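Local atomic coordinates of uncharacterized protein (Enterococcus faecalis, PDB entry 2QRU), a protein that is of unknown function but adopts the alpha/beta-hydrolase fold and is probably a hydrolase. Residues M38-K43 and S171-Y176; L68-K73 and P186-L191; E141-L146 and Y178-A183. All coordinates share one frame; numbering follows the deposited sequence. Where two conformers were deposited one is given.

Contact 1. Residues M38-K43 and S171-Y176; sequences MIYGTK and SRYLLY. With EDO (1,2-ethanediol), chain G.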
loop_
_atom_site.group_PDB
_atom_site.type_symbol
_atom_site.label_atom_id
_atom_site.label_comp_id
_atom_site.label_asym_id
_atom_site.label_seq_id
_atom_site.Cartn_x
_atom_site.Cartn_y
_atom_site.Cartn_z
HETATM N N MSE A 38 -0.643 -7.541 -3.597
HETATM C CA MSE A 38 0.648 -7.774 -4.281
HETATM C C MSE A 38 0.545 -8.748 -5.433
HETATM O O MSE A 38 1.558 -9.294 -5.871
HETATM C CB MSE A 38 1.756 -8.196 -3.294
HETATM C CG MSE A 38 2.076 -7.047 -2.334
HETATM SE SE MSE A 38 3.256 -7.651 -0.857
HETATM C CE MSE A 38 1.930 -8.709 0.141
ATOM N N ILE A 39 -0.690 -8.979 -5.897
ATOM C CA ILE A 39 -0.941 -9.819 -7.076
ATOM C C ILE A 39 -1.632 -9.060 -8.227
ATOM O O ILE A 39 -1.396 -9.364 -9.414
ATOM C CB ILE A 39 -1.809 -11.071 -6.744
ATOM C CG1 ILE A 39 -1.242 -11.883 -5.554
ATOM C CG2 ILE A 39 -2.063 -11.915 -8.005
ATOM C CD1 ILE A 39 -0.245 -12.846 -5.877
ATOM N N TYR A 40 -2.519 -8.114 -7.903
ATOM C CA TYR A 40 -3.180 -7.327 -8.940
ATOM C C TYR A 40 -3.167 -5.828 -8.618
ATOM O O TYR A 40 -2.635 -5.416 -7.598
ATOM C CB TYR A 40 -4.608 -7.849 -9.206
ATOM C CG TYR A 40 -5.683 -7.434 -8.208
ATOM C CD1 TYR A 40 -5.832 -8.086 -6.974
ATOM C CD2 TYR A 40 -6.576 -6.399 -8.517
ATOM C CE1 TYR A 40 -6.830 -7.692 -6.058
ATOM C CE2 TYR A 40 -7.573 -5.996 -7.618
ATOM C CZ TYR A 40 -7.712 -6.652 -6.407
ATOM O OH TYR A 40 -8.711 -6.229 -5.542
ATOM N N GLY A 41 -3.715 -5.030 -9.530
ATOM C CA GLY A 41 -4.004 -3.628 -9.224
ATOM C C GLY A 41 -3.034 -2.644 -9.833
ATOM O O GLY A 41 -2.122 -3.024 -10.587
ATOM N N THR A 42 -3.220 -1.370 -9.476
ATOM C CA THR A 42 -2.632 -0.290 -10.220
ATOM C C THR A 42 -2.544 0.972 -9.375
ATOM O O THR A 42 -3.436 1.241 -8.572
ATOM C CB THR A 42 -3.497 -0.023 -11.491
ATOM O OG1 THR A 42 -3.012 1.130 -12.179
ATOM C CG2 THR A 42 -4.966 0.205 -11.117
ATOM N N LYS A 43 -1.454 1.716 -9.550
ATOM C CA LYS A 43 -1.305 3.092 -9.024
ATOM C C LYS A 43 -2.498 3.965 -9.385
ATOM O O LYS A 43 -2.785 4.946 -8.706
ATOM C CB LYS A 43 -0.024 3.761 -9.529
ATOM C CG LYS A 43 0.132 3.850 -11.075
ATOM C CD LYS A 43 1.423 4.569 -11.453
ATOM C CE LYS A 43 1.609 4.611 -13.010
ATOM N NZ LYS A 43 1.614 3.224 -13.577
ATOM N N SER A 171 -7.154 -6.863 -14.219
ATOM C CA SER A 171 -7.350 -8.121 -14.909
ATOM C C SER A 171 -6.816 -9.314 -14.104
ATOM O O SER A 171 -7.243 -10.452 -14.305
ATOM C CB SER A 171 -6.692 -8.069 -16.290
ATOM O OG SER A 171 -5.280 -8.072 -16.174
ATOM N N ARG A 172 -5.897 -9.043 -13.178
ATOM C CA ARG A 172 -5.293 -10.109 -12.379
ATOM C C ARG A 172 -6.072 -10.348 -11.076
ATOM O O ARG A 172 -5.667 -11.169 -10.239
ATOM C CB ARG A 172 -3.820 -9.791 -12.100
ATOM C CG ARG A 172 -2.948 -9.601 -13.359
ATOM C CD ARG A 172 -1.604 -8.949 -12.995
ATOM N NE ARG A 172 -0.849 -9.777 -12.059
ATOM C CZ ARG A 172 -0.084 -10.819 -12.411
ATOM N NH1 ARG A 172 0.060 -11.137 -13.691
ATOM N NH2 ARG A 172 0.554 -11.539 -11.479
ATOM N N TYR A 173 -7.191 -9.630 -10.917
ATOM C CA TYR A 173 -8.059 -9.765 -9.734
ATOM C C TYR A 173 -8.441 -11.233 -9.445
ATOM O O TYR A 173 -8.360 -11.708 -8.301
ATOM C CB TYR A 173 -9.308 -8.870 -9.891
ATOM C CG TYR A 173 -10.419 -9.155 -8.907
ATOM C CD1 TYR A 173 -11.386 -10.132 -9.185
ATOM C CD2 TYR A 173 -10.506 -8.453 -7.699
ATOM C CE1 TYR A 173 -12.403 -10.407 -8.286
ATOM C CE2 TYR A 173 -11.528 -8.708 -6.796
ATOM C CZ TYR A 173 -12.467 -9.682 -7.095
ATOM O OH TYR A 173 -13.477 -9.951 -6.202
ATOM N N LEU A 174 -8.837 -11.961 -10.486
ATOM C CA LEU A 174 -9.230 -13.361 -10.308
ATOM C C LEU A 174 -8.074 -14.264 -9.881
ATOM O O LEU A 174 -8.295 -15.266 -9.196
ATOM C CB LEU A 174 -9.900 -13.930 -11.574
ATOM C CG LEU A 174 -11.275 -13.362 -11.925
ATOM C CD1 LEU A 174 -11.968 -14.151 -13.015
ATOM C CD2 LEU A 174 -12.154 -13.245 -10.678
ATOM N N LEU A 175 -6.858 -13.930 -10.305
ATOM C CA LEU A 175 -5.697 -14.761 -9.970
ATOM C C LEU A 175 -5.462 -14.701 -8.465
ATOM O O LEU A 175 -5.165 -15.711 -7.814
ATOM C CB LEU A 175 -4.451 -14.299 -10.737
ATOM C CG LEU A 175 -3.194 -15.176 -10.606
ATOM C CD1 LEU A 175 -3.392 -16.570 -11.188
ATOM C CD2 LEU A 175 -2.014 -14.482 -11.267
ATOM N N TYR A 176 -5.612 -13.497 -7.925
ATOM C CA TYR A 176 -5.516 -13.264 -6.495
ATOM C C TYR A 176 -6.529 -14.128 -5.732
ATOM O O TYR A 176 -6.166 -14.897 -4.833
ATOM C CB TYR A 176 -5.738 -11.776 -6.218
ATOM C CG TYR A 176 -5.680 -11.423 -4.753
ATOM C CD1 TYR A 176 -4.556 -11.731 -3.985
ATOM C CD2 TYR A 176 -6.756 -10.784 -4.134
ATOM C CE1 TYR A 176 -4.495 -11.385 -2.610
ATOM C CE2 TYR A 176 -6.721 -10.464 -2.779
ATOM C CZ TYR A 176 -5.598 -10.753 -2.028
ATOM O OH TYR A 176 -5.602 -10.408 -0.695
HETATM C C1 EDO G . -7.744 -1.835 -6.552
HETATM O O1 EDO G . -7.660 -1.736 -5.115
HETATM C C2 EDO G . -6.404 -2.429 -7.019
HETATM O O2 EDO G . -5.444 -1.486 -7.508
#
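Tyr173 presses on a single face of the Tyr40 ring in two ways at once, with its backbone CA and with the edge of its own ring. The CA lies 3.9 Å from the centroid of the Tyr40 ring, a CH-pi contact, while farther out CD2 of Tyr173 points at the same face in a T-shaped pair with the planes at 85°. A chi1 of 79° sets Tyr40 CG between the backbone N and the carbonyl carbon, on a CB that points toward segment 171-176. At the ring edge Tyr40 CE1 meets Tyr176 CD2 at 3.6 Å, which closes a cluster of three tyrosines. Tyr176 also serves Ile39: its CD1 is 3.7 Å from Ile39 CG1, the two side chains crossing at about a right angle. The polar tie comes from Arg172, whose NE donates to Ile39 O at 2.7 Å. That oxygen lies in the guanidinium plane, and the C=O...N angle of 175° makes the approach nearly head-on. Arg172 NH2 bonds to Ala69 O and Asn71 OD1 and NH1 to Asp159 O, so one buried guanidinium gathers several loops. Farther along, Thr42 N donates to O2 of an ethanediol at 3.0 Å. Segment 38-43 directly follows an HGGG sequence, which in related hydrolases shapes the oxyanion hole; helix 173-181 packs against that loop here.

Contact 2. Residues L68-K73 and P186-L191; sequences LAPNTK and PHFYGL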
loop_
_atom_site.group_PDB
_atom_site.type_symbol
_atom_site.label_atom_id
_atom_site.label_comp_id
_atom_site.label_asym_id
_atom_site.label_seq_id
_atom_site.Cartn_x
_atom_site.Cartn_y
_atom_site.Cartn_z
ATOM N N LEU A 68 4.548 -7.341 -9.148
ATOM C CA LEU A 68 3.442 -8.158 -8.667
ATOM C C LEU A 68 3.787 -9.633 -8.708
ATOM O O LEU A 68 4.481 -10.097 -9.620
ATOM C CB LEU A 68 2.160 -7.917 -9.469
ATOM C CG LEU A 68 1.656 -6.468 -9.524
ATOM C CD1 LEU A 68 0.479 -6.374 -10.471
ATOM C CD2 LEU A 68 1.293 -5.962 -8.112
ATOM N N ALA A 69 3.296 -10.329 -7.686
ATOM C CA ALA A 69 3.390 -11.783 -7.560
ATOM C C ALA A 69 2.272 -12.450 -8.374
ATOM O O ALA A 69 1.267 -11.794 -8.711
ATOM C CB ALA A 69 3.320 -12.178 -6.065
ATOM N N PRO A 70 2.436 -13.743 -8.733
ATOM C CA PRO A 70 3.572 -14.643 -8.468
ATOM C C PRO A 70 4.778 -14.387 -9.371
ATOM O O PRO A 70 5.832 -15.014 -9.159
ATOM C CB PRO A 70 2.992 -16.037 -8.771
ATOM C CG PRO A 70 1.983 -15.764 -9.894
ATOM C CD PRO A 70 1.393 -14.389 -9.564
ATOM N N ASN A 71 4.604 -13.522 -10.387
ATOM C CA ASN A 71 5.634 -13.217 -11.401
ATOM C C ASN A 71 6.941 -12.792 -10.738
ATOM O O ASN A 71 8.020 -13.227 -11.150
ATOM C CB ASN A 71 5.148 -12.145 -12.379
ATOM C CG ASN A 71 3.801 -12.474 -12.988
ATOM O OD1 ASN A 71 2.865 -12.860 -12.287
ATOM N ND2 ASN A 71 3.688 -12.307 -14.306
ATOM N N THR A 72 6.824 -12.002 -9.666
ATOM C CA THR A 72 7.950 -11.587 -8.839
ATOM C C THR A 72 7.583 -11.903 -7.383
ATOM O O THR A 72 6.464 -11.601 -6.964
ATOM C CB THR A 72 8.218 -10.075 -8.989
ATOM O OG1 THR A 72 8.511 -9.774 -10.368
ATOM C CG2 THR A 72 9.381 -9.649 -8.126
ATOM N N LYS A 73 8.505 -12.534 -6.642
ATOM C CA LYS A 73 8.254 -12.972 -5.248
ATOM C C LYS A 73 8.399 -11.811 -4.266
ATOM O O LYS A 73 9.033 -10.811 -4.595
ATOM C CB LYS A 73 9.187 -14.137 -4.859
ATOM C CG LYS A 73 9.038 -15.366 -5.761
ATOM C CD LYS A 73 7.564 -15.657 -6.070
ATOM C CE LYS A 73 7.433 -16.972 -6.832
ATOM N NZ LYS A 73 6.079 -17.157 -7.411
ATOM N N PRO A 186 0.650 -18.227 -0.273
ATOM C CA PRO A 186 2.051 -18.241 0.146
ATOM C C PRO A 186 2.998 -18.685 -0.963
ATOM O O PRO A 186 4.064 -18.096 -1.124
ATOM C CB PRO A 186 2.053 -19.228 1.327
ATOM C CG PRO A 186 0.656 -19.096 1.878
ATOM C CD PRO A 186 -0.182 -19.048 0.629
ATOM N N HIS A 187 2.600 -19.693 -1.735
ATOM C CA HIS A 187 3.445 -20.194 -2.817
ATOM C C HIS A 187 3.633 -19.091 -3.866
ATOM O O HIS A 187 4.751 -18.871 -4.349
ATOM C CB HIS A 187 2.859 -21.458 -3.449
ATOM C CG HIS A 187 3.716 -22.030 -4.533
ATOM N ND1 HIS A 187 4.866 -22.745 -4.271
ATOM C CD2 HIS A 187 3.613 -21.965 -5.883
ATOM C CE1 HIS A 187 5.425 -23.110 -5.416
ATOM N NE2 HIS A 187 4.684 -22.646 -6.407
ATOM N N PHE A 188 2.545 -18.401 -4.195
ATOM C CA PHE A 188 2.603 -17.299 -5.165
ATOM C C PHE A 188 3.565 -16.222 -4.675
ATOM O O PHE A 188 4.313 -15.645 -5.455
ATOM C CB PHE A 188 1.212 -16.705 -5.422
ATOM C CG PHE A 188 0.419 -17.438 -6.480
ATOM C CD1 PHE A 188 0.759 -18.740 -6.867
ATOM C CD2 PHE A 188 -0.684 -16.833 -7.072
ATOM C CE1 PHE A 188 0.021 -19.417 -7.843
ATOM C CE2 PHE A 188 -1.431 -17.510 -8.047
ATOM C CZ PHE A 188 -1.081 -18.790 -8.428
ATOM N N TYR A 189 3.532 -15.952 -3.371
ATOM C CA TYR A 189 4.395 -14.934 -2.757
ATOM C C TYR A 189 5.865 -15.367 -2.581
ATOM O O TYR A 189 6.737 -14.533 -2.342
ATOM C CB TYR A 189 3.858 -14.603 -1.370
ATOM C CG TYR A 189 2.626 -13.730 -1.301
ATOM C CD1 TYR A 189 2.241 -12.888 -2.368
ATOM C CD2 TYR A 189 1.901 -13.663 -0.089
ATOM C CE1 TYR A 189 1.120 -12.043 -2.247
ATOM C CE2 TYR A 189 0.797 -12.850 0.037
ATOM C CZ TYR A 189 0.410 -12.040 -1.052
ATOM O OH TYR A 189 -0.664 -11.231 -0.890
ATOM N N GLY A 190 6.140 -16.665 -2.690
ATOM C CA GLY A 190 7.498 -17.179 -2.405
ATOM C C GLY A 190 7.848 -17.278 -0.927
ATOM O O GLY A 190 9.043 -17.316 -0.552
ATOM N N LEU A 191 6.836 -17.406 -0.074
ATOM C CA LEU A 191 7.084 -17.527 1.385
ATOM C C LEU A 191 7.636 -18.920 1.750
ATOM O O LEU A 191 7.271 -19.901 1.115
ATOM C CB LEU A 191 5.816 -17.279 2.182
ATOM C CG LEU A 191 5.196 -15.896 1.934
ATOM C CD1 LEU A 191 3.944 -15.671 2.772
ATOM C CD2 LEU A 191 6.224 -14.832 2.251
#
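Lys73 and Phe188 join the loop ahead of helix 74-93 to the C-terminal end of helix 185-189, which finishes in a Schellman motif with Gly190 at positive phi. Lys73, itself the N-cap of helix 74-93, runs across this helix end. Its CB starts 3.5 Å from Tyr189 O, and CG passes Gly190 CA at 4.1 Å. The chain bends at chi2 (-42°), which places CD 3.3 Å from Phe188 O, and CE continues past the carbonyls of Phe188 and His187. At the tip the ammonium takes two carbonyl oxygens, one from each segment. Lys73 NZ donates to Pro70 O at 2.8 Å, on a lone pair in the carbonyl plane. Lys73 NZ also donates to Phe188 O at 3.0 Å, this time from above the carbonyl plane, 41° out of it. A positive ammonium here would probably be stabilised by the carbonyl-rich end of the helix.

Pro70, which follows a cis peptide bond, lies alongside Phe188 and points the same way. Its ring sits over one face of the phenyl group, CG being 4.1 Å from the ring centroid. Ala69 CB abuts the edge of the Tyr189 ring near CD1, while the phenol OH of Tyr189 bonds to Gly37 O. Leu175 of helix 173-181 packs on both Pro70 and Phe188, tying the pair to the neighbouring helix. Phe188 O, already held by the lysine, also receives a CA-H...O contact from Pro70, whose CA lies 3.3 Å away.

Contact 3. Residues E141-L146 and Y178-A183; sequences EPRKLL and YSIQQA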
loop_
_atom_site.group_PDB
_atom_site.type_symbol
_atom_site.label_atom_id
_atom_site.label_comp_id
_atom_site.label_asym_id
_atom_site.label_seq_id
_atom_site.Cartn_x
_atom_site.Cartn_y
_atom_site.Cartn_z
ATOM N N GLU A 141 -4.650 -18.188 7.904
ATOM C CA GLU A 141 -6.049 -18.362 8.340
ATOM C C GLU A 141 -6.970 -18.489 7.107
ATOM O O GLU A 141 -6.794 -17.752 6.127
ATOM C CB GLU A 141 -6.514 -17.152 9.208
ATOM C CG GLU A 141 -5.705 -16.843 10.519
ATOM C CD GLU A 141 -5.850 -15.375 11.078
ATOM O OE1 GLU A 141 -6.906 -14.705 10.931
ATOM O OE2 GLU A 141 -4.881 -14.880 11.695
ATOM N N PRO A 142 -7.953 -19.421 7.141
ATOM C CA PRO A 142 -8.977 -19.480 6.084
ATOM C C PRO A 142 -9.809 -18.189 6.001
ATOM O O PRO A 142 -10.212 -17.628 7.027
ATOM C CB PRO A 142 -9.845 -20.683 6.488
ATOM C CG PRO A 142 -9.555 -20.915 7.954
ATOM C CD PRO A 142 -8.144 -20.481 8.157
ATOM N N ARG A 143 -10.004 -17.705 4.778
ATOM C CA ARG A 143 -10.849 -16.544 4.510
ATOM C C ARG A 143 -11.782 -16.876 3.348
ATOM O O ARG A 143 -11.367 -17.497 2.354
ATOM C CB ARG A 143 -10.004 -15.321 4.157
ATOM C CG ARG A 143 -9.168 -14.772 5.319
ATOM C CD ARG A 143 -8.149 -13.749 4.839
ATOM N NE ARG A 143 -7.173 -14.314 3.897
ATOM C CZ ARG A 143 -6.342 -13.580 3.163
ATOM N NH1 ARG A 143 -6.374 -12.249 3.250
ATOM N NH2 ARG A 143 -5.477 -14.170 2.340
ATOM N N LYS A 144 -13.050 -16.513 3.486
ATOM C CA LYS A 144 -13.978 -16.615 2.371
ATOM C C LYS A 144 -14.317 -15.179 2.005
ATOM O O LYS A 144 -14.933 -14.445 2.790
ATOM C CB LYS A 144 -15.216 -17.466 2.724
ATOM C CG LYS A 144 -16.120 -17.872 1.532
ATOM C CD LYS A 144 -15.334 -18.402 0.319
ATOM C CE LYS A 144 -14.765 -19.800 0.542
ATOM N NZ LYS A 144 -13.750 -20.173 -0.495
ATOM N N LEU A 145 -13.838 -14.776 0.829
ATOM C CA LEU A 145 -13.964 -13.406 0.346
ATOM C C LEU A 145 -14.855 -13.378 -0.903
ATOM O O LEU A 145 -15.684 -12.469 -1.065
ATOM C CB LEU A 145 -12.575 -12.807 0.074
ATOM C CG LEU A 145 -11.534 -12.990 1.192
ATOM C CD1 LEU A 145 -10.110 -12.593 0.769
ATOM C CD2 LEU A 145 -11.957 -12.273 2.473
ATOM N N LEU A 146 -14.668 -14.365 -1.779
ATOM C CA LEU A 146 -15.576 -14.625 -2.890
ATOM C C LEU A 146 -16.237 -15.972 -2.673
ATOM O O LEU A 146 -15.552 -16.994 -2.601
ATOM C CB LEU A 146 -14.830 -14.648 -4.227
ATOM C CG LEU A 146 -14.391 -13.339 -4.891
ATOM C CD1 LEU A 146 -13.670 -13.674 -6.179
ATOM C CD2 LEU A 146 -15.570 -12.391 -5.170
ATOM N N TYR A 178 -8.331 -16.668 -6.798
ATOM C CA TYR A 178 -8.033 -18.066 -7.075
ATOM C C TYR A 178 -6.957 -18.597 -6.113
ATOM O O TYR A 178 -7.135 -19.655 -5.505
ATOM C CB TYR A 178 -7.589 -18.233 -8.535
ATOM C CG TYR A 178 -7.248 -19.659 -8.926
ATOM C CD1 TYR A 178 -8.256 -20.569 -9.247
ATOM C CD2 TYR A 178 -5.924 -20.091 -8.992
ATOM C CE1 TYR A 178 -7.957 -21.880 -9.616
ATOM C CE2 TYR A 178 -5.610 -21.411 -9.360
ATOM C CZ TYR A 178 -6.633 -22.292 -9.671
ATOM O OH TYR A 178 -6.342 -23.585 -10.040
ATOM N N SER A 179 -5.860 -17.851 -5.956
ATOM C CA SER A 179 -4.754 -18.326 -5.129
ATOM C C SER A 179 -5.205 -18.474 -3.678
ATOM O O SER A 179 -4.819 -19.431 -3.010
ATOM C CB SER A 179 -3.504 -17.447 -5.257
ATOM O OG SER A 179 -3.655 -16.174 -4.639
ATOM N N ILE A 180 -6.054 -17.557 -3.219
ATOM C CA ILE A 180 -6.635 -17.651 -1.880
ATOM C C ILE A 180 -7.490 -18.910 -1.739
ATOM O O ILE A 180 -7.281 -19.712 -0.814
ATOM C CB ILE A 180 -7.461 -16.395 -1.517
ATOM C CG1 ILE A 180 -6.535 -15.178 -1.382
ATOM C CG2 ILE A 180 -8.253 -16.630 -0.211
ATOM C CD1 ILE A 180 -7.250 -13.832 -1.221
ATOM N N GLN A 181 -8.434 -19.097 -2.666
ATOM C CA GLN A 181 -9.353 -20.236 -2.618
ATOM C C GLN A 181 -8.617 -21.570 -2.706
ATOM O O GLN A 181 -9.071 -22.568 -2.151
ATOM C CB GLN A 181 -10.394 -20.151 -3.737
ATOM C CG GLN A 181 -11.319 -18.932 -3.646
ATOM C CD GLN A 181 -12.348 -18.881 -4.765
ATOM O OE1 GLN A 181 -12.233 -19.582 -5.776
ATOM N NE2 GLN A 181 -13.372 -18.055 -4.582
ATOM N N GLN A 182 -7.479 -21.570 -3.399
ATOM C CA GLN A 182 -6.719 -22.793 -3.669
ATOM C C GLN A 182 -5.553 -22.992 -2.698
ATOM O O GLN A 182 -4.765 -23.921 -2.862
ATOM C CB GLN A 182 -6.193 -22.787 -5.108
ATOM C CG GLN A 182 -7.266 -22.814 -6.174
ATOM C CD GLN A 182 -8.066 -24.099 -6.163
ATOM O OE1 GLN A 182 -7.519 -25.188 -5.978
ATOM N NE2 GLN A 182 -9.372 -23.979 -6.367
ATOM N N ALA A 183 -5.452 -22.119 -1.698
ATOM C CA ALA A 183 -4.385 -22.172 -0.688
ATOM C C ALA A 183 -2.975 -21.997 -1.291
ATOM O O ALA A 183 -2.000 -22.564 -0.797
ATOM C CB ALA A 183 -4.489 -23.478 0.145
#
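Leu145 and Ile180 meet methyl to methyl, CD1 to CD1 at 3.7 Å, where the irregular segment 141-146 runs past the last turn of helix 173-181. Ile180 carries CG1 anti to the carbonyl carbon and then extends (chi2 172°), which sends CD1 out from the helix; Leu145 crosses it at about a right angle. Arg143 approaches the same methyl group: its chain bends at chi3 (-62°), and NH2 comes to rest 4.0 Å from Ile180 CD1 while NH1 bonds to Glu223 O. Lys144 is more contorted, kinked at both chi2 and chi3, and its NZ ends 4.2 Å from Gln181 CG, an approach to a methylene with no polar bond between them. Gln181, in contrast, is extended beyond CG, and its amide reaches across to the loop. There NE2 makes a weak bond to Leu146 O at 3.1 Å, with an N-H...O angle of only 123°. Its strongest polar partner is Ile150 N, bonded to OE1; NE2 also bonds to Gln148 O. This is a surface contact between the long loop after strand 127-130 of the alpha/beta-hydrolase sheet and the helix 173-181 that follows it. With one apolar touch and one weak bond joining the two segments, much of the polar hold on this loop probably comes from the Gln181 amide through Gln148 and Ile150.

Overall arrangement
From the N terminus, segment 38-43, after strand 28-33, waits for 171-176 at the start of helix 173-181, so contact 1 closes a loop of 127 residues. Segment 68-73, after strand 59-64, is met later by 186-191, and contact 2 therefore crosses contact 1. Contact 3 closes the shortest loop, from 141-146 back to 178-183; it lies wholly within the span of contact 2 but crosses contact 1. The chain then passes from helix 173-181 straight into helix 185-189. Together these two consecutive helices are tied to three loops that follow strands 28-33, 59-64 and 127-130, all on one side of the molecule's centre.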